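Local structure of glucanase (Clostridium thermocellum, 5GXX) at residues A[71-76]-A[205-210]; A[252-257]-A[313-318]; A[174-179]-A[222-227]; A[56-61]-A[146-151]; A[27-32]-A[88-93]. The protein probably hydrolyses internal beta-1,4-glycosidic bonds of cellulose, as a cellulosomal family 9 endoglucanase with a cellulose-binding module and bound calcium. The protein carries 1 engineered substitution. All coordinates share one frame; numbering follows the deposited sequence. Where two conformers were deposited one is given.

Contact 1 of 5, residues A[71-76]-A[205-210]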
# COMPACT_ATOMS: atom_id res chain seq x y z
N ALA A 71 -10.86 38.06 -38.13
CA ALA A 71 -11.48 37.28 -39.20
C ALA A 71 -12.84 37.87 -39.61
O ALA A 71 -13.13 38.02 -40.81
CB ALA A 71 -11.62 35.83 -38.78
N LEU A 72 -13.65 38.22 -38.62
CA LEU A 72 -14.95 38.82 -38.87
C LEU A 72 -14.80 40.21 -39.48
O LEU A 72 -15.58 40.57 -40.36
CB LEU A 72 -15.78 38.88 -37.58
CG LEU A 72 -16.38 37.55 -37.08
CD1 LEU A 72 -16.89 37.67 -35.64
CD2 LEU A 72 -17.49 37.00 -37.98
N TYR A 73 -13.81 40.98 -39.01
CA TYR A 73 -13.58 42.34 -39.49
C TYR A 73 -13.24 42.38 -40.97
O TYR A 73 -13.70 43.26 -41.70
CB TYR A 73 -12.48 43.02 -38.65
CG TYR A 73 -12.16 44.45 -39.01
CD1 TYR A 73 -12.89 45.52 -38.47
CD2 TYR A 73 -11.10 44.75 -39.86
CE1 TYR A 73 -12.58 46.84 -38.80
CE2 TYR A 73 -10.78 46.06 -40.19
CZ TYR A 73 -11.54 47.10 -39.66
OH TYR A 73 -11.20 48.39 -40.01
N GLU A 74 -12.48 41.39 -41.43
CA GLU A 74 -12.07 41.35 -42.84
C GLU A 74 -13.10 40.68 -43.74
O GLU A 74 -13.33 41.13 -44.87
CB GLU A 74 -10.76 40.58 -42.99
CG GLU A 74 -9.60 41.22 -42.25
CD GLU A 74 -9.22 42.58 -42.77
OE1 GLU A 74 -9.58 42.93 -43.93
OE2 GLU A 74 -8.54 43.33 -42.04
N TYR A 75 -13.67 39.58 -43.26
CA TYR A 75 -14.35 38.63 -44.13
C TYR A 75 -15.76 38.28 -43.65
O TYR A 75 -16.44 37.46 -44.26
CB TYR A 75 -13.43 37.41 -44.39
CG TYR A 75 -12.08 37.78 -45.01
CD1 TYR A 75 -12.01 38.58 -46.15
CD2 TYR A 75 -10.86 37.32 -44.47
CE1 TYR A 75 -10.79 38.95 -46.72
CE2 TYR A 75 -9.63 37.70 -45.03
CZ TYR A 75 -9.61 38.50 -46.16
OH TYR A 75 -8.42 38.90 -46.77
N GLY A 76 -16.24 38.90 -42.57
CA GLY A 76 -17.55 38.55 -42.02
C GLY A 76 -18.71 38.65 -43.00
O GLY A 76 -19.59 37.79 -43.03
N SER A 205 -3.64 49.73 -29.53
CA SER A 205 -3.90 51.10 -29.97
C SER A 205 -4.34 51.15 -31.44
O SER A 205 -5.21 51.96 -31.79
CB SER A 205 -2.70 52.04 -29.71
OG SER A 205 -1.51 51.60 -30.33
N THR A 206 -3.79 50.27 -32.28
CA THR A 206 -4.16 50.21 -33.69
C THR A 206 -5.63 49.82 -33.82
O THR A 206 -6.38 50.46 -34.55
CB THR A 206 -3.25 49.24 -34.47
OG1 THR A 206 -1.91 49.74 -34.42
CG2 THR A 206 -3.69 49.07 -35.92
N TRP A 207 -6.03 48.76 -33.12
CA TRP A 207 -7.44 48.36 -33.11
C TRP A 207 -8.37 49.43 -32.52
O TRP A 207 -9.49 49.59 -33.00
CB TRP A 207 -7.64 47.02 -32.39
CG TRP A 207 -7.33 45.85 -33.31
CD1 TRP A 207 -6.33 44.93 -33.17
CD2 TRP A 207 -8.03 45.51 -34.52
NE1 TRP A 207 -6.37 44.02 -34.21
CE2 TRP A 207 -7.39 44.36 -35.06
CE3 TRP A 207 -9.13 46.05 -35.20
CZ2 TRP A 207 -7.82 43.75 -36.24
CZ3 TRP A 207 -9.55 45.45 -36.39
CH2 TRP A 207 -8.89 44.30 -36.89
N LEU A 208 -7.91 50.15 -31.49
CA LEU A 208 -8.68 51.29 -30.97
C LEU A 208 -8.83 52.43 -31.97
O LEU A 208 -9.89 53.05 -32.04
CB LEU A 208 -8.11 51.77 -29.63
CG LEU A 208 -8.46 50.88 -28.43
CD1 LEU A 208 -7.56 51.13 -27.23
CD2 LEU A 208 -9.95 50.95 -28.05
N TYR A 209 -7.80 52.69 -32.77
CA TYR A 209 -7.92 53.63 -33.87
C TYR A 209 -8.98 53.15 -34.85
O TYR A 209 -9.86 53.91 -35.27
CB TYR A 209 -6.59 53.81 -34.61
CG TYR A 209 -6.65 54.91 -35.66
CD1 TYR A 209 -7.05 56.18 -35.29
CD2 TYR A 209 -6.33 54.68 -37.00
CE1 TYR A 209 -7.12 57.22 -36.22
CE2 TYR A 209 -6.41 55.71 -37.95
CZ TYR A 209 -6.81 56.98 -37.54
OH TYR A 209 -6.88 58.04 -38.43
N LEU A 210 -8.89 51.88 -35.22
CA LEU A 210 -9.84 51.35 -36.18
C LEU A 210 -11.26 51.31 -35.60
O LEU A 210 -12.24 51.36 -36.34
CB LEU A 210 -9.40 49.97 -36.70
CG LEU A 210 -8.13 49.87 -37.56
CD1 LEU A 210 -7.94 48.39 -37.92
CD2 LEU A 210 -8.23 50.74 -38.80
O HOH W 1 -12.79 50.26 -39.02
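Y73 and L210 mark the closest backbone approach of two helical segments, yet their CA atoms lie 10.3 Å apart, so side chains and one water span the gap. With its CG anti to the backbone N (chi1 -179°), the phenol of Y73 lies against W207 and L210. The indole presents its six-membered ring edge-on to the phenol: the ring centroids are 5.0 Å apart and the planes stand at 90°, which defines a T-shaped pair with Y73 as the face. The indole corner CZ3–CH2 does the touching, W207 CH2 coming to 3.7 Å from Y73 CD2 while W207 CZ3 sits over the ring centre. Farther out, L210 crosses the phenol at about a right angle and brings CD1 to 3.9 Å from Y73 OH. A water completes the polar end: it lies 2.6 Å from Y73 OH, near the ring plane, and donates to L210 O at 2.9 Å, so the hydroxyl is tied indirectly to the other helix. Within the alpha/alpha barrel expected of family 9 catalytic domains, the pair joins helices 58-75 and 198-212; helix 142-158 packs on both Y73 and W207, while helix 249-260 adds R258 and L255.

Contact 2 of 5, residues A[252-257]-A[313-318]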
# COMPACT_ATOMS: atom_id res chain seq x y z
N ALA A 252 -0.09 44.13 -36.86
CA ALA A 252 -0.32 45.56 -36.65
C ALA A 252 0.30 46.42 -37.75
O ALA A 252 -0.31 47.40 -38.16
CB ALA A 252 0.15 45.98 -35.27
N MET A 253 1.49 46.06 -38.22
CA MET A 253 2.16 46.78 -39.30
C MET A 253 1.35 46.70 -40.60
O MET A 253 1.23 47.69 -41.34
CB MET A 253 3.59 46.27 -39.50
CG MET A 253 4.55 46.49 -38.31
SD MET A 253 4.88 48.22 -37.87
CE MET A 253 6.22 48.59 -39.00
N ILE A 254 0.76 45.54 -40.85
CA ILE A 254 -0.11 45.34 -42.00
C ILE A 254 -1.33 46.25 -41.91
O ILE A 254 -1.68 46.91 -42.89
CB ILE A 254 -0.46 43.85 -42.20
CG1 ILE A 254 0.78 43.12 -42.75
CG2 ILE A 254 -1.67 43.67 -43.11
CD1 ILE A 254 0.66 41.61 -42.66
N LEU A 255 -1.96 46.30 -40.74
CA LEU A 255 -3.10 47.16 -40.52
C LEU A 255 -2.72 48.63 -40.69
O LEU A 255 -3.50 49.41 -41.23
CB LEU A 255 -3.71 46.93 -39.13
CG LEU A 255 -4.33 45.55 -38.88
CD1 LEU A 255 -4.65 45.39 -37.40
CD2 LEU A 255 -5.55 45.29 -39.76
N LEU A 256 -1.53 49.02 -40.23
CA LEU A 256 -1.08 50.41 -40.33
C LEU A 256 -0.64 50.82 -41.74
O LEU A 256 -0.71 52.00 -42.09
CB LEU A 256 0.05 50.68 -39.35
CG LEU A 256 -0.32 50.86 -37.87
CD1 LEU A 256 0.94 51.30 -37.14
CD2 LEU A 256 -1.40 51.93 -37.70
N ALA A 257 -0.18 49.85 -42.53
CA ALA A 257 0.06 50.05 -43.96
C ALA A 257 -1.24 50.41 -44.65
O ALA A 257 -1.30 51.37 -45.41
CB ALA A 257 0.67 48.80 -44.59
N PHE A 313 -3.03 36.87 -46.87
CA PHE A 313 -4.28 37.13 -47.59
C PHE A 313 -4.72 38.58 -47.35
O PHE A 313 -5.11 39.28 -48.30
CB PHE A 313 -5.41 36.20 -47.12
CG PHE A 313 -5.39 34.79 -47.68
CD1 PHE A 313 -5.21 34.52 -49.03
CD2 PHE A 313 -5.64 33.73 -46.83
CE1 PHE A 313 -5.22 33.21 -49.51
CE2 PHE A 313 -5.71 32.41 -47.29
CZ PHE A 313 -5.50 32.14 -48.64
N VAL A 314 -4.71 39.03 -46.10
CA VAL A 314 -5.17 40.38 -45.77
C VAL A 314 -4.30 41.42 -46.49
O VAL A 314 -4.80 42.38 -47.07
CB VAL A 314 -5.21 40.63 -44.25
CG1 VAL A 314 -5.48 42.12 -43.95
CG2 VAL A 314 -6.28 39.78 -43.56
N TYR A 315 -2.98 41.20 -46.48
CA TYR A 315 -2.08 42.14 -47.12
C TYR A 315 -2.27 42.13 -48.64
O TYR A 315 -2.40 43.18 -49.27
CB TYR A 315 -0.62 41.89 -46.73
CG TYR A 315 0.25 43.00 -47.28
CD1 TYR A 315 0.13 44.31 -46.80
CD2 TYR A 315 1.17 42.74 -48.31
CE1 TYR A 315 0.88 45.34 -47.33
CE2 TYR A 315 1.95 43.78 -48.84
CZ TYR A 315 1.80 45.06 -48.33
OH TYR A 315 2.55 46.10 -48.83
N ALA A 316 -2.31 40.94 -49.23
CA ALA A 316 -2.52 40.84 -50.68
C ALA A 316 -3.82 41.51 -51.10
O ALA A 316 -3.87 42.20 -52.12
CB ALA A 316 -2.52 39.38 -51.11
N ASP A 317 -4.88 41.32 -50.33
CA ASP A 317 -6.17 41.93 -50.67
C ASP A 317 -6.16 43.45 -50.54
O ASP A 317 -7.05 44.11 -51.10
CB ASP A 317 -7.26 41.37 -49.77
CG ASP A 317 -7.71 39.99 -50.19
OD1 ASP A 317 -7.40 39.59 -51.34
OD2 ASP A 317 -8.36 39.30 -49.38
N SER A 318 -5.18 44.00 -49.83
CA SER A 318 -5.15 45.43 -49.53
C SER A 318 -4.25 46.22 -50.47
O SER A 318 -4.16 47.45 -50.36
CB SER A 318 -4.69 45.67 -48.09
OG SER A 318 -3.29 45.50 -47.99
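I254 fills the shallow hollow between V314 and Y315. Its CG2 methyl is the bump: it stands 4.2 Å from V314 CG1 and at the same distance from Y315 CD1. CG2 gets there because it is the branch anti to the backbone N, whereas CG1 lies beside that N (chi1 -73°). V314 answers with its own branch anti to the backbone N, so methyl meets methyl. The two segments run nearly parallel, their axes 10.2 Å apart at closest and 13° apart in direction, and I254 faces Y315 with CA atoms 6.4 Å apart. Such a parallel pair, helices 249-260 and 301-318, is compatible with the alpha/alpha-barrel fold of family 9, where alternate helices run the same way. One turn after I254, A257 offers a smaller bump: its CB lies 4.4 Å from Y315 CE1. Both I254 CG2 and A257 CB approach the phenol near its plane, so its CD1–CE1 edge meets residues one turn apart on helix 249-260. No hydrogen bond crosses; the phenol's polar end instead reaches helix 263-276, where Y315 OH bonds with H266 ND1 and Q270 NE2. E74 and Y75 of helix 58-75 also pack against V314.

Contact 3 of 5, residues A[174-179]-A[222-227]. Engineered in segment 222-227: T225 (natural residue Ile).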
# COMPACT_ATOMS: atom_id res chain seq x y z
N LEU A 174 -4.81 51.06 -18.72
CA LEU A 174 -4.09 50.40 -17.63
C LEU A 174 -2.78 49.84 -18.15
O LEU A 174 -1.72 49.99 -17.55
CB LEU A 174 -4.91 49.27 -17.00
CG LEU A 174 -4.21 48.34 -16.01
CD1 LEU A 174 -3.71 49.12 -14.80
CD2 LEU A 174 -5.09 47.18 -15.55
N ALA A 175 -2.85 49.18 -19.30
CA ALA A 175 -1.65 48.57 -19.86
C ALA A 175 -0.62 49.62 -20.22
O ALA A 175 0.58 49.43 -20.01
CB ALA A 175 -2.04 47.76 -21.09
N ASP A 176 -1.11 50.73 -20.77
CA ASP A 176 -0.27 51.83 -21.22
C ASP A 176 0.33 52.65 -20.07
O ASP A 176 1.37 53.27 -20.21
CB ASP A 176 -1.08 52.71 -22.17
CG ASP A 176 -0.26 53.76 -22.88
OD1 ASP A 176 0.86 53.46 -23.36
OD2 ASP A 176 -0.79 54.89 -23.02
N ALA A 177 -0.33 52.62 -18.91
CA ALA A 177 0.15 53.38 -17.76
C ALA A 177 1.16 52.52 -17.00
O ALA A 177 2.14 53.05 -16.46
CB ALA A 177 -1.02 53.75 -16.86
N THR A 178 0.95 51.21 -17.00
CA THR A 178 1.77 50.25 -16.26
C THR A 178 3.13 50.02 -16.91
O THR A 178 4.15 49.88 -16.22
CB THR A 178 1.03 48.90 -16.10
OG1 THR A 178 -0.21 49.09 -15.41
CG2 THR A 178 1.85 47.87 -15.35
N ARG A 179 3.16 49.94 -18.24
CA ARG A 179 4.40 49.71 -18.98
C ARG A 179 5.37 48.74 -18.31
O ARG A 179 6.57 49.00 -18.17
CB ARG A 179 5.07 51.01 -19.42
CG ARG A 179 4.26 51.67 -20.50
CD ARG A 179 4.77 53.02 -20.95
NE ARG A 179 3.83 53.60 -21.90
CZ ARG A 179 4.13 54.60 -22.72
NH1 ARG A 179 5.35 55.12 -22.70
NH2 ARG A 179 3.23 55.08 -23.56
N GLU A 222 1.86 54.86 -33.57
CA GLU A 222 3.08 55.25 -34.29
C GLU A 222 4.26 55.53 -33.36
O GLU A 222 5.40 55.26 -33.73
CB GLU A 222 2.80 56.37 -35.29
CG GLU A 222 1.76 55.96 -36.32
CD GLU A 222 1.76 56.79 -37.59
OE1 GLU A 222 1.15 57.89 -37.57
OE2 GLU A 222 2.34 56.33 -38.60
N SER A 223 3.96 55.96 -32.14
CA SER A 223 4.98 56.20 -31.11
C SER A 223 5.63 54.92 -30.58
O SER A 223 6.72 54.96 -30.00
CB SER A 223 4.37 57.01 -29.96
OG SER A 223 3.78 56.18 -28.97
N TYR A 224 4.97 53.78 -30.74
CA TYR A 224 5.50 52.53 -30.21
C TYR A 224 6.48 51.85 -31.16
O TYR A 224 7.27 51.02 -30.71
CB TYR A 224 4.38 51.54 -29.88
CG TYR A 224 3.38 52.01 -28.85
CD1 TYR A 224 3.78 52.43 -27.59
CD2 TYR A 224 2.02 52.00 -29.14
CE1 TYR A 224 2.85 52.87 -26.65
CE2 TYR A 224 1.08 52.43 -28.20
CZ TYR A 224 1.50 52.87 -26.97
OH TYR A 224 0.56 53.28 -26.04
N THR A 225 6.44 52.18 -32.44
CA THR A 225 7.24 51.44 -33.42
C THR A 225 8.75 51.46 -33.15
O THR A 225 9.40 50.43 -33.29
CB THR A 225 6.92 51.77 -34.90
OG1 THR A 225 7.11 53.16 -35.16
CG2 THR A 225 5.48 51.40 -35.22
N PRO A 226 9.32 52.60 -32.71
CA PRO A 226 10.75 52.61 -32.38
C PRO A 226 11.15 51.78 -31.16
O PRO A 226 12.33 51.51 -30.98
CB PRO A 226 11.04 54.10 -32.12
CG PRO A 226 9.98 54.80 -32.90
CD PRO A 226 8.77 53.97 -32.66
N LYS A 227 10.17 51.39 -30.35
CA LYS A 227 10.38 50.54 -29.17
C LYS A 227 10.30 49.04 -29.47
O LYS A 227 10.64 48.19 -28.63
CB LYS A 227 9.36 50.91 -28.09
CG LYS A 227 9.32 52.40 -27.75
CD LYS A 227 10.64 52.89 -27.16
CE LYS A 227 10.94 52.27 -25.80
NZ LYS A 227 12.19 52.83 -25.21
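The last turn of helix 162-178 and the helical segment 222-227, both in the family 9 catalytic domain, are joined by a charge-assisted hydrogen bond between D176 and Y224. Y224 OH donates to D176 OD1 at 2.7 Å. The phenol and carboxylate planes are 90° apart, and the hydroxyl arrives from above the carboxylate plane, 65° out of it. R179 NH2 reaches the same oxygen at 2.9 Å from the opposite face, with an N-H...O angle of 161°; this salt bridge is local to 174-179. Two donors thus grip D176 OD1, which probably stabilises its negative charge. R179, the first residue past the helix, extends its chain from CG to NE and leaves NH2 3.8 Å from Y224 CE1, near the edge of the ring. The other carboxylate oxygen, D176 OD2, has a second cation, K220 NZ of helix 215-224. Helix 198-212 packs against Y224 through W198, L201 and S205, while helix 142-158 meets the other segment through V145 on L174 and A175.

Contact 4 of 5, residues A[56-61]-A[146-151]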
# COMPACT_ATOMS: atom_id res chain seq x y z
N LYS A 56 -7.04 28.54 -17.84
CA LYS A 56 -7.43 29.74 -18.58
C LYS A 56 -6.21 30.67 -18.56
O LYS A 56 -5.86 31.29 -17.55
CB LYS A 56 -8.72 30.36 -18.01
CG LYS A 56 -9.89 29.40 -17.87
CD LYS A 56 -11.12 30.13 -17.32
CE LYS A 56 -12.19 29.16 -16.92
NZ LYS A 56 -13.33 29.92 -16.36
N PHE A 57 -5.52 30.73 -19.70
CA PHE A 57 -4.34 31.57 -19.87
C PHE A 57 -4.75 32.79 -20.69
O PHE A 57 -4.94 32.67 -21.89
CB PHE A 57 -3.22 30.86 -20.64
CG PHE A 57 -2.42 29.85 -19.85
CD1 PHE A 57 -1.58 30.26 -18.82
CD2 PHE A 57 -2.39 28.51 -20.23
CE1 PHE A 57 -0.79 29.33 -18.15
CE2 PHE A 57 -1.61 27.57 -19.56
CZ PHE A 57 -0.79 27.98 -18.51
N ASN A 58 -4.89 33.95 -20.06
CA ASN A 58 -5.53 35.07 -20.75
C ASN A 58 -4.77 35.63 -21.95
O ASN A 58 -5.41 36.21 -22.82
CB ASN A 58 -5.81 36.24 -19.79
CG ASN A 58 -7.02 36.02 -18.90
OD1 ASN A 58 -7.34 34.89 -18.54
ND2 ASN A 58 -7.71 37.11 -18.56
N LEU A 59 -3.44 35.50 -21.98
CA LEU A 59 -2.69 36.06 -23.11
C LEU A 59 -3.06 35.34 -24.41
O LEU A 59 -3.54 35.99 -25.34
CB LEU A 59 -1.18 36.14 -22.85
CG LEU A 59 -0.29 36.72 -23.96
CD1 LEU A 59 -0.72 38.12 -24.38
CD2 LEU A 59 1.16 36.73 -23.50
N PRO A 60 -2.83 34.01 -24.51
CA PRO A 60 -3.30 33.38 -25.75
C PRO A 60 -4.82 33.36 -25.89
O PRO A 60 -5.32 33.29 -27.02
CB PRO A 60 -2.74 31.95 -25.65
CG PRO A 60 -2.63 31.72 -24.15
CD PRO A 60 -2.13 33.05 -23.65
N MET A 61 -5.57 33.44 -24.80
CA MET A 61 -7.02 33.44 -24.94
C MET A 61 -7.47 34.70 -25.63
O MET A 61 -8.26 34.66 -26.59
CB MET A 61 -7.74 33.29 -23.60
CG MET A 61 -9.18 32.83 -23.79
SD MET A 61 -10.30 33.17 -22.42
CE MET A 61 -9.53 32.32 -21.04
N GLY A 146 -2.86 44.40 -22.51
CA GLY A 146 -2.92 45.04 -23.82
C GLY A 146 -3.60 44.13 -24.83
O GLY A 146 -4.37 44.58 -25.68
N GLN A 147 -3.31 42.84 -24.74
CA GLN A 147 -3.97 41.86 -25.61
C GLN A 147 -5.46 41.75 -25.32
O GLN A 147 -6.28 41.68 -26.24
CB GLN A 147 -3.27 40.48 -25.56
CG GLN A 147 -3.73 39.47 -26.62
CD GLN A 147 -3.51 39.93 -28.05
OE1 GLN A 147 -4.47 40.06 -28.81
NE2 GLN A 147 -2.26 40.20 -28.42
N MET A 148 -5.82 41.78 -24.04
CA MET A 148 -7.24 41.76 -23.67
C MET A 148 -7.93 43.00 -24.24
O MET A 148 -9.04 42.92 -24.76
CB MET A 148 -7.42 41.67 -22.15
CG MET A 148 -6.89 40.37 -21.54
SD MET A 148 -6.74 40.42 -19.73
CE MET A 148 -8.45 40.67 -19.22
N ALA A 149 -7.24 44.14 -24.19
CA ALA A 149 -7.77 45.38 -24.77
C ALA A 149 -8.00 45.25 -26.27
O ALA A 149 -9.04 45.67 -26.77
CB ALA A 149 -6.84 46.54 -24.50
N ALA A 150 -7.02 44.69 -26.97
CA ALA A 150 -7.09 44.55 -28.42
C ALA A 150 -8.27 43.67 -28.82
O ALA A 150 -9.01 44.00 -29.75
CB ALA A 150 -5.78 43.95 -28.95
N ALA A 151 -8.44 42.55 -28.11
CA ALA A 151 -9.52 41.61 -28.40
C ALA A 151 -10.87 42.30 -28.24
O ALA A 151 -11.76 42.17 -29.09
CB ALA A 151 -9.44 40.41 -27.47
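N58, the first residue of helix 58-75, sets its side-chain amide beside M148 on helix 142-158. It follows directly on the short strand 56-57, with F57 at the N-cap position. N58 ND2 points almost straight at the thioether, with ND2 3.6 Å from M148 SD and an N-H...S angle of 177°; sulfur is a poor acceptor and the bond is weak. M148 bends at its last torsion (chi3 62°), bringing CE to 3.7 Å from N58 ND2. The amide is also held from outside the contact: N58 OD1 bonds with Y98 OH on helix 85-101, and ND2 too has a further partner. L59 comes next, its CA 6.4 Å from that of Q147, the nearest backbone approach. Its CD1 rests on the aliphatic stem of Q147, 3.7 Å from Q147 CB and 4.0 Å from Q147 CG, the side chains crossing at about a right angle. Q147 CG also lies 3.7 Å from L59 O. Bent at chi2 (60°), Q147 carries its amide onward, and OE1 accepts from W203 NE1 of helix 198-212. The side chain of L59 is about 6 Å from a bound calcium ion, so this seam between helices 58-75 and 142-158 lies beside the metal region. The contact buries two amides whose main partners, Y98 and W203, belong to other helices; the N-H...S bond adds direction, rather than much strength, to a meeting made mostly by aliphatic carbons.

Contact 5 of 5, residues A[27-32]-A[88-93]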
# COMPACT_ATOMS: atom_id res chain seq x y z
N PRO A 27 -22.99 27.95 -22.74
CA PRO A 27 -24.15 28.64 -23.28
C PRO A 27 -25.17 27.63 -23.78
O PRO A 27 -24.80 26.49 -24.08
CB PRO A 27 -23.57 29.45 -24.44
CG PRO A 27 -22.40 28.68 -24.90
CD PRO A 27 -21.87 27.93 -23.69
N GLU A 28 -26.43 28.05 -23.87
CA GLU A 28 -27.52 27.18 -24.28
C GLU A 28 -27.22 26.56 -25.64
O GLU A 28 -27.66 25.44 -25.92
CB GLU A 28 -28.88 27.91 -24.31
CG GLU A 28 -28.92 29.19 -25.18
CD GLU A 28 -29.29 29.00 -26.67
OE1 GLU A 28 -29.71 27.89 -27.10
OE2 GLU A 28 -29.15 29.97 -27.44
N TRP A 29 -26.49 27.28 -26.47
CA TRP A 29 -26.27 26.87 -27.84
C TRP A 29 -25.04 25.98 -28.06
O TRP A 29 -24.72 25.66 -29.20
CB TRP A 29 -26.21 28.10 -28.76
CG TRP A 29 -25.30 29.21 -28.26
CD1 TRP A 29 -25.71 30.35 -27.62
CD2 TRP A 29 -23.86 29.30 -28.35
NE1 TRP A 29 -24.64 31.14 -27.33
CE2 TRP A 29 -23.49 30.53 -27.76
CE3 TRP A 29 -22.86 28.48 -28.88
CZ2 TRP A 29 -22.15 30.94 -27.67
CZ3 TRP A 29 -21.53 28.90 -28.81
CH2 TRP A 29 -21.20 30.12 -28.20
N ASN A 30 -24.33 25.62 -26.99
CA ASN A 30 -23.18 24.72 -27.15
C ASN A 30 -23.61 23.40 -27.81
O ASN A 30 -24.57 22.77 -27.36
CB ASN A 30 -22.62 24.41 -25.76
CG ASN A 30 -21.40 23.52 -25.81
OD1 ASN A 30 -21.52 22.30 -25.87
ND2 ASN A 30 -20.21 24.11 -25.77
N ARG A 31 -22.88 22.97 -28.84
CA ARG A 31 -23.30 21.86 -29.68
C ARG A 31 -22.55 20.57 -29.37
O ARG A 31 -22.66 19.60 -30.12
CB ARG A 31 -23.04 22.21 -31.15
CG ARG A 31 -23.89 23.34 -31.70
CD ARG A 31 -23.40 23.73 -33.09
NE ARG A 31 -22.14 24.48 -33.07
CZ ARG A 31 -21.44 24.80 -34.15
NH1 ARG A 31 -21.85 24.40 -35.35
NH2 ARG A 31 -20.33 25.51 -34.00
N VAL A 32 -21.84 20.55 -28.24
CA VAL A 32 -20.91 19.45 -27.96
C VAL A 32 -21.51 18.51 -26.92
O VAL A 32 -21.57 18.86 -25.74
CB VAL A 32 -19.55 19.98 -27.49
CG1 VAL A 32 -18.53 18.85 -27.49
CG2 VAL A 32 -19.05 21.11 -28.41
N LEU A 88 -19.47 31.91 -35.62
CA LEU A 88 -18.24 32.61 -35.29
C LEU A 88 -18.49 33.77 -34.33
O LEU A 88 -17.74 33.95 -33.36
CB LEU A 88 -17.53 33.04 -36.57
CG LEU A 88 -16.19 33.76 -36.39
CD1 LEU A 88 -15.24 33.00 -35.45
CD2 LEU A 88 -15.51 33.99 -37.73
N GLU A 89 -19.54 34.54 -34.57
CA GLU A 89 -19.86 35.68 -33.72
C GLU A 89 -20.12 35.33 -32.26
O GLU A 89 -19.53 35.92 -31.36
CB GLU A 89 -21.05 36.46 -34.28
CG GLU A 89 -20.63 37.37 -35.43
CD GLU A 89 -21.80 38.00 -36.15
OE1 GLU A 89 -22.96 37.66 -35.84
OE2 GLU A 89 -21.54 38.83 -37.04
N ARG A 90 -21.00 34.36 -32.02
CA ARG A 90 -21.33 33.99 -30.65
C ARG A 90 -20.20 33.25 -29.94
O ARG A 90 -20.02 33.38 -28.73
CB ARG A 90 -22.67 33.25 -30.55
CG ARG A 90 -22.72 31.86 -31.18
CD ARG A 90 -24.18 31.43 -31.28
NE ARG A 90 -24.31 30.05 -31.74
CZ ARG A 90 -25.45 29.40 -31.95
NH1 ARG A 90 -26.62 30.01 -31.76
NH2 ARG A 90 -25.41 28.13 -32.34
N ASN A 91 -19.40 32.49 -30.69
CA ASN A 91 -18.21 31.92 -30.08
C ASN A 91 -17.22 32.99 -29.64
O ASN A 91 -16.64 32.88 -28.56
CB ASN A 91 -17.55 30.90 -31.02
CG ASN A 91 -18.12 29.52 -30.80
OD1 ASN A 91 -17.83 28.88 -29.80
ND2 ASN A 91 -19.00 29.09 -31.70
N LEU A 92 -17.06 34.03 -30.45
CA LEU A 92 -16.22 35.15 -30.06
C LEU A 92 -16.80 35.82 -28.81
O LEU A 92 -16.05 36.09 -27.87
CB LEU A 92 -16.06 36.15 -31.22
CG LEU A 92 -15.38 37.47 -30.86
CD1 LEU A 92 -13.98 37.27 -30.27
CD2 LEU A 92 -15.31 38.35 -32.09
N ALA A 93 -18.11 36.04 -28.78
CA ALA A 93 -18.71 36.79 -27.68
C ALA A 93 -18.48 36.10 -26.35
O ALA A 93 -18.31 36.74 -25.32
CB ALA A 93 -20.22 37.01 -27.90
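A type I beta turn, P27 to N30, holds W29 against helix 85-101 of the family 9 catalytic domain, forming a tryptophan–arginine stack with R90. The guanidinium of R90 lies flat on W29: the planes are 11° apart and the centres 4.2 Å, a geometry suited to cation-pi attraction. R90 runs extended from CG to NE and slides along the indole in the opposite sense to the W29 side chain. R90 CG sits over the face of the W29 six-membered ring in a CH-pi contact, 3.6 Å from the centroid of that ring; NE sits 3.5 Å from W29 CD2, and CZ reaches W29 CB. In both residues CG lies between the backbone N and the carbonyl carbon (chi1 48° in W29), and the two long groups run alongside each other. The other face of the indole is covered by P27, whose CG lies 3.5 Å above the plane of W29, so the ring is sandwiched between proline and arginine. N91 meets the rim instead: its OD1 is 3.8 Å from W29 CZ3, near the ring plane. N91 ND2 has H87 O and E19 OE2 as partners, and R31 NH2 makes a salt bridge with the same E19 oxygen, so helix 7-20 ties loop and helix together. At the end of the turn, N30 OD1 accepts from V32 N at 3.0 Å, forming an Asx turn.

How the contacts relate
All five contacts lie in the family 9 catalytic region. Contacts 1 and 2, centres 11 Å apart, touch through a probable hydrogen bond of 2.6 Å from Y75 OH to D317 OD2, and through W207 CZ2 on L255 CD1 at 3.8 Å. Contacts 1 and 4 both use helix 58-75, at opposite ends, centres 16 Å apart. Contact 3 meets contact 1 where S205 OG packs on Y224 CE2 (3.5 Å), and contact 4 where A175 CB packs on G146 N (3.7 Å). L72 joins contact 1 to L88 of contact 5. The calcium ion held by S195, G196, D199, E200 and D246 lies about 6, 11 and 13 Å from the side chains of L59, Y224 and W207.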